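ABC transporter sugar binding protein (Xanthomonas axonopodis pv. citri, PDB 3UOR) probably binds maltose or related sugars in the periplasm and hands them to an ABC importer, as solute-binding proteins of this family do. Local coordinates at residues A[198-210]-A[220-233]. Residues are numbered along the deposited sequence; the frame is centred on the assembly and turned at random.
Sequences LSFALQQDDRLLR and GAGFRKALGFYDNM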
loop_
_atom_site.group_PDB
_atom_site.type_symbol
_atom_site.label_atom_id
_atom_site.label_comp_id
_atom_site.label_asym_id
_atom_site.label_seq_id
_atom_site.Cartn_x
_atom_site.Cartn_y
_atom_site.Cartn_z
ATOM N N LEU A 198 -2.363 -10.642 -1.059
ATOM C CA LEU A 198 -3.420 -9.638 -1.144
ATOM C C LEU A 198 -3.438 -8.969 -2.536
ATOM O O LEU A 198 -4.505 -8.803 -3.131
ATOM C CB LEU A 198 -3.283 -8.599 -0.031
ATOM C CG LEU A 198 -4.265 -7.430 -0.118
ATOM C CD1 LEU A 198 -5.690 -7.952 -0.037
ATOM C CD2 LEU A 198 -4.013 -6.442 1.021
ATOM N N SER A 199 -2.264 -8.605 -3.051
ATOM C CA SER A 199 -2.181 -7.963 -4.375
ATOM C C SER A 199 -2.855 -8.843 -5.416
ATOM O O SER A 199 -3.704 -8.379 -6.167
ATOM C CB SER A 199 -0.721 -7.718 -4.791
ATOM O OG SER A 199 -0.100 -6.826 -3.882
ATOM N N PHE A 200 -2.490 -10.125 -5.446
ATOM C CA PHE A 200 -3.049 -11.046 -6.437
ATOM C C PHE A 200 -4.544 -11.270 -6.242
ATOM O O PHE A 200 -5.258 -11.526 -7.209
ATOM C CB PHE A 200 -2.278 -12.384 -6.451
ATOM C CG PHE A 200 -0.861 -12.238 -6.897
ATOM C CD1 PHE A 200 -0.568 -11.600 -8.108
ATOM C CD2 PHE A 200 0.185 -12.683 -6.107
ATOM C CE1 PHE A 200 0.737 -11.439 -8.535
ATOM C CE2 PHE A 200 1.513 -12.521 -6.536
ATOM C CZ PHE A 200 1.782 -11.898 -7.756
ATOM N N ALA A 201 -5.014 -11.190 -4.997
ATOM C CA ALA A 201 -6.444 -11.359 -4.712
ATOM C C ALA A 201 -7.238 -10.132 -5.146
ATOM O O ALA A 201 -8.377 -10.247 -5.633
ATOM C CB ALA A 201 -6.664 -11.641 -3.223
ATOM N N LEU A 202 -6.635 -8.954 -4.979
ATOM C CA LEU A 202 -7.246 -7.718 -5.474
ATOM C C LEU A 202 -7.379 -7.677 -6.999
ATOM O O LEU A 202 -8.142 -6.882 -7.510
ATOM C CB LEU A 202 -6.476 -6.488 -5.000
ATOM C CG LEU A 202 -6.572 -6.237 -3.511
ATOM C CD1 LEU A 202 -5.630 -5.099 -3.112
ATOM C CD2 LEU A 202 -7.988 -5.908 -3.201
ATOM N N GLN A 203 -6.635 -8.517 -7.726
ATOM C CA GLN A 203 -6.759 -8.539 -9.194
ATOM C C GLN A 203 -7.981 -9.317 -9.701
ATOM O O GLN A 203 -8.141 -9.477 -10.901
ATOM C CB GLN A 203 -5.487 -9.093 -9.854
ATOM C CG GLN A 203 -4.233 -8.296 -9.520
ATOM C CD GLN A 203 -3.012 -8.931 -10.090
ATOM O OE1 GLN A 203 -2.990 -10.140 -10.352
ATOM N NE2 GLN A 203 -1.975 -8.131 -10.298
ATOM N N GLN A 204 -8.837 -9.788 -8.796
ATOM C CA GLN A 204 -9.974 -10.628 -9.187
ATOM C C GLN A 204 -11.228 -9.778 -9.206
ATOM O O GLN A 204 -11.280 -8.760 -8.547
ATOM C CB GLN A 204 -10.157 -11.791 -8.196
ATOM C CG GLN A 204 -8.871 -12.625 -7.931
ATOM C CD GLN A 204 -8.161 -13.041 -9.220
ATOM O OE1 GLN A 204 -8.785 -13.577 -10.138
ATOM N NE2 GLN A 204 -6.848 -12.784 -9.294
ATOM N N ASP A 205 -12.257 -10.230 -9.911
ATOM C CA ASP A 205 -13.480 -9.454 -10.076
ATOM C C ASP A 205 -14.354 -9.446 -8.853
ATOM O O ASP A 205 -15.191 -8.556 -8.689
ATOM C CB ASP A 205 -14.303 -10.005 -11.232
ATOM C CG ASP A 205 -13.731 -9.628 -12.568
ATOM O OD1 ASP A 205 -13.129 -8.532 -12.649
ATOM O OD2 ASP A 205 -13.873 -10.423 -13.524
ATOM N N ASP A 206 -14.199 -10.448 -8.002
ATOM C CA ASP A 206 -15.058 -10.490 -6.829
ATOM C C ASP A 206 -14.373 -9.865 -5.616
ATOM O O ASP A 206 -13.184 -9.566 -5.640
ATOM C CB ASP A 206 -15.663 -11.893 -6.572
ATOM C CG ASP A 206 -14.622 -12.940 -6.213
ATOM O OD1 ASP A 206 -13.417 -12.626 -6.301
ATOM O OD2 ASP A 206 -15.017 -14.076 -5.833
ATOM N N ARG A 207 -15.160 -9.630 -4.583
ATOM C CA ARG A 207 -14.730 -8.934 -3.387
ATOM C C ARG A 207 -14.307 -9.979 -2.333
ATOM O O ARG A 207 -14.849 -11.082 -2.305
ATOM C CB ARG A 207 -15.929 -8.127 -2.903
ATOM C CG ARG A 207 -15.671 -7.043 -1.891
ATOM C CD ARG A 207 -17.005 -6.376 -1.527
ATOM N NE ARG A 207 -16.834 -5.372 -0.492
ATOM C CZ ARG A 207 -16.075 -4.294 -0.632
ATOM N NH1 ARG A 207 -15.435 -4.085 -1.775
ATOM N NH2 ARG A 207 -15.967 -3.419 0.363
ATOM N N LEU A 208 -13.331 -9.642 -1.492
ATOM C CA LEU A 208 -12.851 -10.550 -0.449
ATOM C C LEU A 208 -13.820 -10.724 0.727
ATOM O O LEU A 208 -13.674 -11.657 1.518
ATOM C CB LEU A 208 -11.482 -10.101 0.050
ATOM C CG LEU A 208 -10.352 -10.430 -0.923
ATOM C CD1 LEU A 208 -9.037 -9.862 -0.445
ATOM C CD2 LEU A 208 -10.241 -11.944 -1.109
ATOM N N LEU A 209 -14.799 -9.828 0.860
ATOM C CA LEU A 209 -15.878 -10.010 1.847
ATOM C C LEU A 209 -17.197 -10.010 1.095
ATOM O O LEU A 209 -17.246 -9.619 -0.070
ATOM C CB LEU A 209 -15.883 -8.871 2.873
ATOM C CG LEU A 209 -14.598 -8.678 3.677
ATOM C CD1 LEU A 209 -14.790 -7.532 4.672
ATOM C CD2 LEU A 209 -14.252 -9.987 4.410
ATOM N N ARG A 210 -18.268 -10.435 1.745
ATOM C CA ARG A 210 -19.558 -10.477 1.068
ATOM C C ARG A 210 -20.674 -10.085 2.008
ATOM O O ARG A 210 -20.480 -10.005 3.225
ATOM C CB ARG A 210 -19.843 -11.874 0.519
ATOM C CG ARG A 210 -19.883 -12.948 1.624
ATOM C CD ARG A 210 -20.007 -14.353 1.054
ATOM N NE ARG A 210 -19.934 -15.340 2.119
ATOM C CZ ARG A 210 -20.964 -15.679 2.884
ATOM N NH1 ARG A 210 -22.143 -15.105 2.684
ATOM N NH2 ARG A 210 -20.810 -16.582 3.853
ATOM N N GLY A 220 -14.752 -17.736 -2.081
ATOM C CA GLY A 220 -15.149 -17.313 -3.423
ATOM C C GLY A 220 -14.126 -17.694 -4.478
ATOM O O GLY A 220 -12.971 -17.996 -4.148
ATOM N N ALA A 221 -14.545 -17.679 -5.745
ATOM C CA ALA A 221 -13.655 -18.039 -6.857
ATOM C C ALA A 221 -12.373 -17.213 -6.915
ATOM O O ALA A 221 -11.297 -17.733 -7.197
ATOM C CB ALA A 221 -14.402 -17.963 -8.207
ATOM N N GLY A 222 -12.487 -15.917 -6.649
ATOM C CA GLY A 222 -11.347 -15.036 -6.800
ATOM C C GLY A 222 -10.241 -15.383 -5.831
ATOM O O GLY A 222 -9.079 -15.575 -6.230
ATOM N N PHE A 223 -10.575 -15.469 -4.548
ATOM C CA PHE A 223 -9.515 -15.807 -3.601
ATOM C C PHE A 223 -8.903 -17.185 -3.880
ATOM O O PHE A 223 -7.672 -17.353 -3.810
ATOM C CB PHE A 223 -9.909 -15.671 -2.134
ATOM C CG PHE A 223 -8.736 -15.860 -1.215
ATOM C CD1 PHE A 223 -7.748 -14.886 -1.137
ATOM C CD2 PHE A 223 -8.566 -17.036 -0.503
ATOM C CE1 PHE A 223 -6.635 -15.058 -0.330
ATOM C CE2 PHE A 223 -7.454 -17.218 0.326
ATOM C CZ PHE A 223 -6.480 -16.240 0.398
ATOM N N ARG A 224 -9.742 -18.153 -4.244
ATOM C CA ARG A 224 -9.230 -19.473 -4.604
ATOM C C ARG A 224 -8.250 -19.407 -5.770
ATOM O O ARG A 224 -7.270 -20.159 -5.806
ATOM C CB ARG A 224 -10.367 -20.432 -4.946
ATOM C CG ARG A 224 -11.217 -20.829 -3.744
ATOM C CD ARG A 224 -12.331 -21.739 -4.225
ATOM N NE ARG A 224 -13.300 -22.125 -3.195
ATOM C CZ ARG A 224 -13.220 -23.247 -2.485
ATOM N NH1 ARG A 224 -12.195 -24.069 -2.655
ATOM N NH2 ARG A 224 -14.161 -23.543 -1.613
ATOM N N LYS A 225 -8.513 -18.523 -6.732
ATOM C CA LYS A 225 -7.635 -18.408 -7.908
ATOM C C LYS A 225 -6.305 -17.766 -7.450
ATOM O O LYS A 225 -5.217 -18.227 -7.796
ATOM C CB LYS A 225 -8.313 -17.576 -9.007
ATOM C CG LYS A 225 -7.703 -17.686 -10.404
ATOM C CD LYS A 225 -8.278 -16.587 -11.326
ATOM C CE LYS A 225 -8.086 -16.852 -12.827
ATOM N NZ LYS A 225 -6.678 -16.859 -13.296
ATOM N N ALA A 226 -6.406 -16.740 -6.615
ATOM C CA ALA A 226 -5.226 -16.042 -6.094
ATOM C C ALA A 226 -4.369 -16.940 -5.199
ATOM O O ALA A 226 -3.130 -17.005 -5.327
ATOM C CB ALA A 226 -5.663 -14.761 -5.328
ATOM N N LEU A 227 -5.027 -17.631 -4.279
ATOM C CA LEU A 227 -4.340 -18.652 -3.477
ATOM C C LEU A 227 -3.631 -19.674 -4.364
ATOM O O LEU A 227 -2.472 -20.025 -4.134
ATOM C CB LEU A 227 -5.315 -19.388 -2.528
ATOM C CG LEU A 227 -4.649 -20.425 -1.605
ATOM C CD1 LEU A 227 -3.560 -19.715 -0.757
ATOM C CD2 LEU A 227 -5.700 -21.083 -0.699
ATOM N N GLY A 228 -4.321 -20.144 -5.391
ATOM C CA GLY A 228 -3.718 -21.115 -6.292
ATOM C C GLY A 228 -2.441 -20.613 -6.956
ATOM O O GLY A 228 -1.397 -21.293 -6.945
ATOM N N PHE A 229 -2.528 -19.417 -7.544
ATOM C CA PHE A 229 -1.401 -18.791 -8.257
ATOM C C PHE A 229 -0.220 -18.549 -7.299
ATOM O O PHE A 229 0.925 -18.876 -7.601
ATOM C CB PHE A 229 -1.871 -17.463 -8.881
ATOM C CG PHE A 229 -0.816 -16.741 -9.676
ATOM C CD1 PHE A 229 -0.268 -17.316 -10.817
ATOM C CD2 PHE A 229 -0.413 -15.459 -9.309
ATOM C CE1 PHE A 229 0.693 -16.639 -11.563
ATOM C CE2 PHE A 229 0.535 -14.774 -10.039
ATOM C CZ PHE A 229 1.096 -15.358 -11.180
ATOM N N TYR A 230 -0.517 -17.988 -6.129
ATOM C CA TYR A 230 0.493 -17.708 -5.113
ATOM C C TYR A 230 1.162 -18.998 -4.561
ATOM O O TYR A 230 2.388 -19.112 -4.523
ATOM C CB TYR A 230 -0.174 -16.910 -3.984
ATOM C CG TYR A 230 0.676 -16.620 -2.772
ATOM C CD1 TYR A 230 1.536 -15.518 -2.745
ATOM C CD2 TYR A 230 0.580 -17.405 -1.619
ATOM C CE1 TYR A 230 2.289 -15.222 -1.610
ATOM C CE2 TYR A 230 1.338 -17.119 -0.481
ATOM C CZ TYR A 230 2.180 -16.018 -0.483
ATOM O OH TYR A 230 2.933 -15.702 0.623
ATOM N N ASP A 231 0.366 -19.972 -4.146
ATOM C CA ASP A 231 0.927 -21.230 -3.619
ATOM C C ASP A 231 1.783 -21.932 -4.679
ATOM O O ASP A 231 2.876 -22.437 -4.392
ATOM C CB ASP A 231 -0.204 -22.145 -3.166
ATOM C CG ASP A 231 0.296 -23.425 -2.513
ATOM O OD1 ASP A 231 1.355 -23.397 -1.845
ATOM O OD2 ASP A 231 -0.399 -24.451 -2.651
ATOM N N ASN A 232 1.299 -21.943 -5.916
ATOM C CA ASN A 232 2.015 -22.629 -6.994
ATOM C C ASN A 232 3.476 -22.190 -7.127
ATOM O O ASN A 232 4.332 -23.003 -7.440
ATOM C CB ASN A 232 1.292 -22.447 -8.332
ATOM C CG ASN A 232 1.921 -23.263 -9.439
ATOM O OD1 ASN A 232 1.939 -24.492 -9.387
ATOM N ND2 ASN A 232 2.432 -22.585 -10.456
ATOM N N MET A 233 3.761 -20.908 -6.904
ATOM C CA MET A 233 5.126 -20.405 -7.064
ATOM C C MET A 233 6.094 -21.059 -6.074
ATOM O O MET A 233 7.248 -21.297 -6.399
ATOM C CB MET A 233 5.181 -18.880 -6.877
ATOM C CG MET A 233 4.367 -18.088 -7.918
ATOM S SD MET A 233 4.755 -16.317 -7.838
ATOM C CE MET A 233 3.147 -15.667 -8.262
HETATM O O HOH W 1 -12.926 -14.367 -3.532
#
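Phe-200 and Phe-229 form a T-shaped pair: the edge of the Phe-229 ring is directed at one face of Phe-200, with planes at 86° and CE2 of Phe-229 3.7 Å from CE1 of Phe-200. Met-233 reaches toward Phe-200 from the opposing helix, its methyl CE touching CE2 and CZ of the ring obliquely.

Where the helices cross, two alanines meet. Ala-226 CB sits 3.5 Å from Ala-201 CA; the Ala-201 methyl meets the edge of the Phe-223 ring, and Leu-208 CD2 touches CD1 and CB of Phe-223. The helices 195-202 and 221-235 joined here are linked by a short two-stranded hairpin, 209-210 with 215-216, within the α/β fold of a periplasmic binding protein; helices 377-394 and 398-412 also pack on Phe-223.

At the start of helix 221-235, Gly-222 N donates to Asp-206 OD2 (3.2 Å, 161°) on the syn side, somewhat out of the carboxylate plane. Phe-223 N donates to a water within bonding distance of the same OD2. Past the end of helix 195-202, Gln-204 lays CG against Gly-222 O; a turn about CB-CG (chi2 -49°) folds its amide back, and NE2 gives Phe-200 O a nearly straight, in-plane hydrogen bond of 2.9 Å, while OE1 lies 3.3 Å from Lys-225 CD.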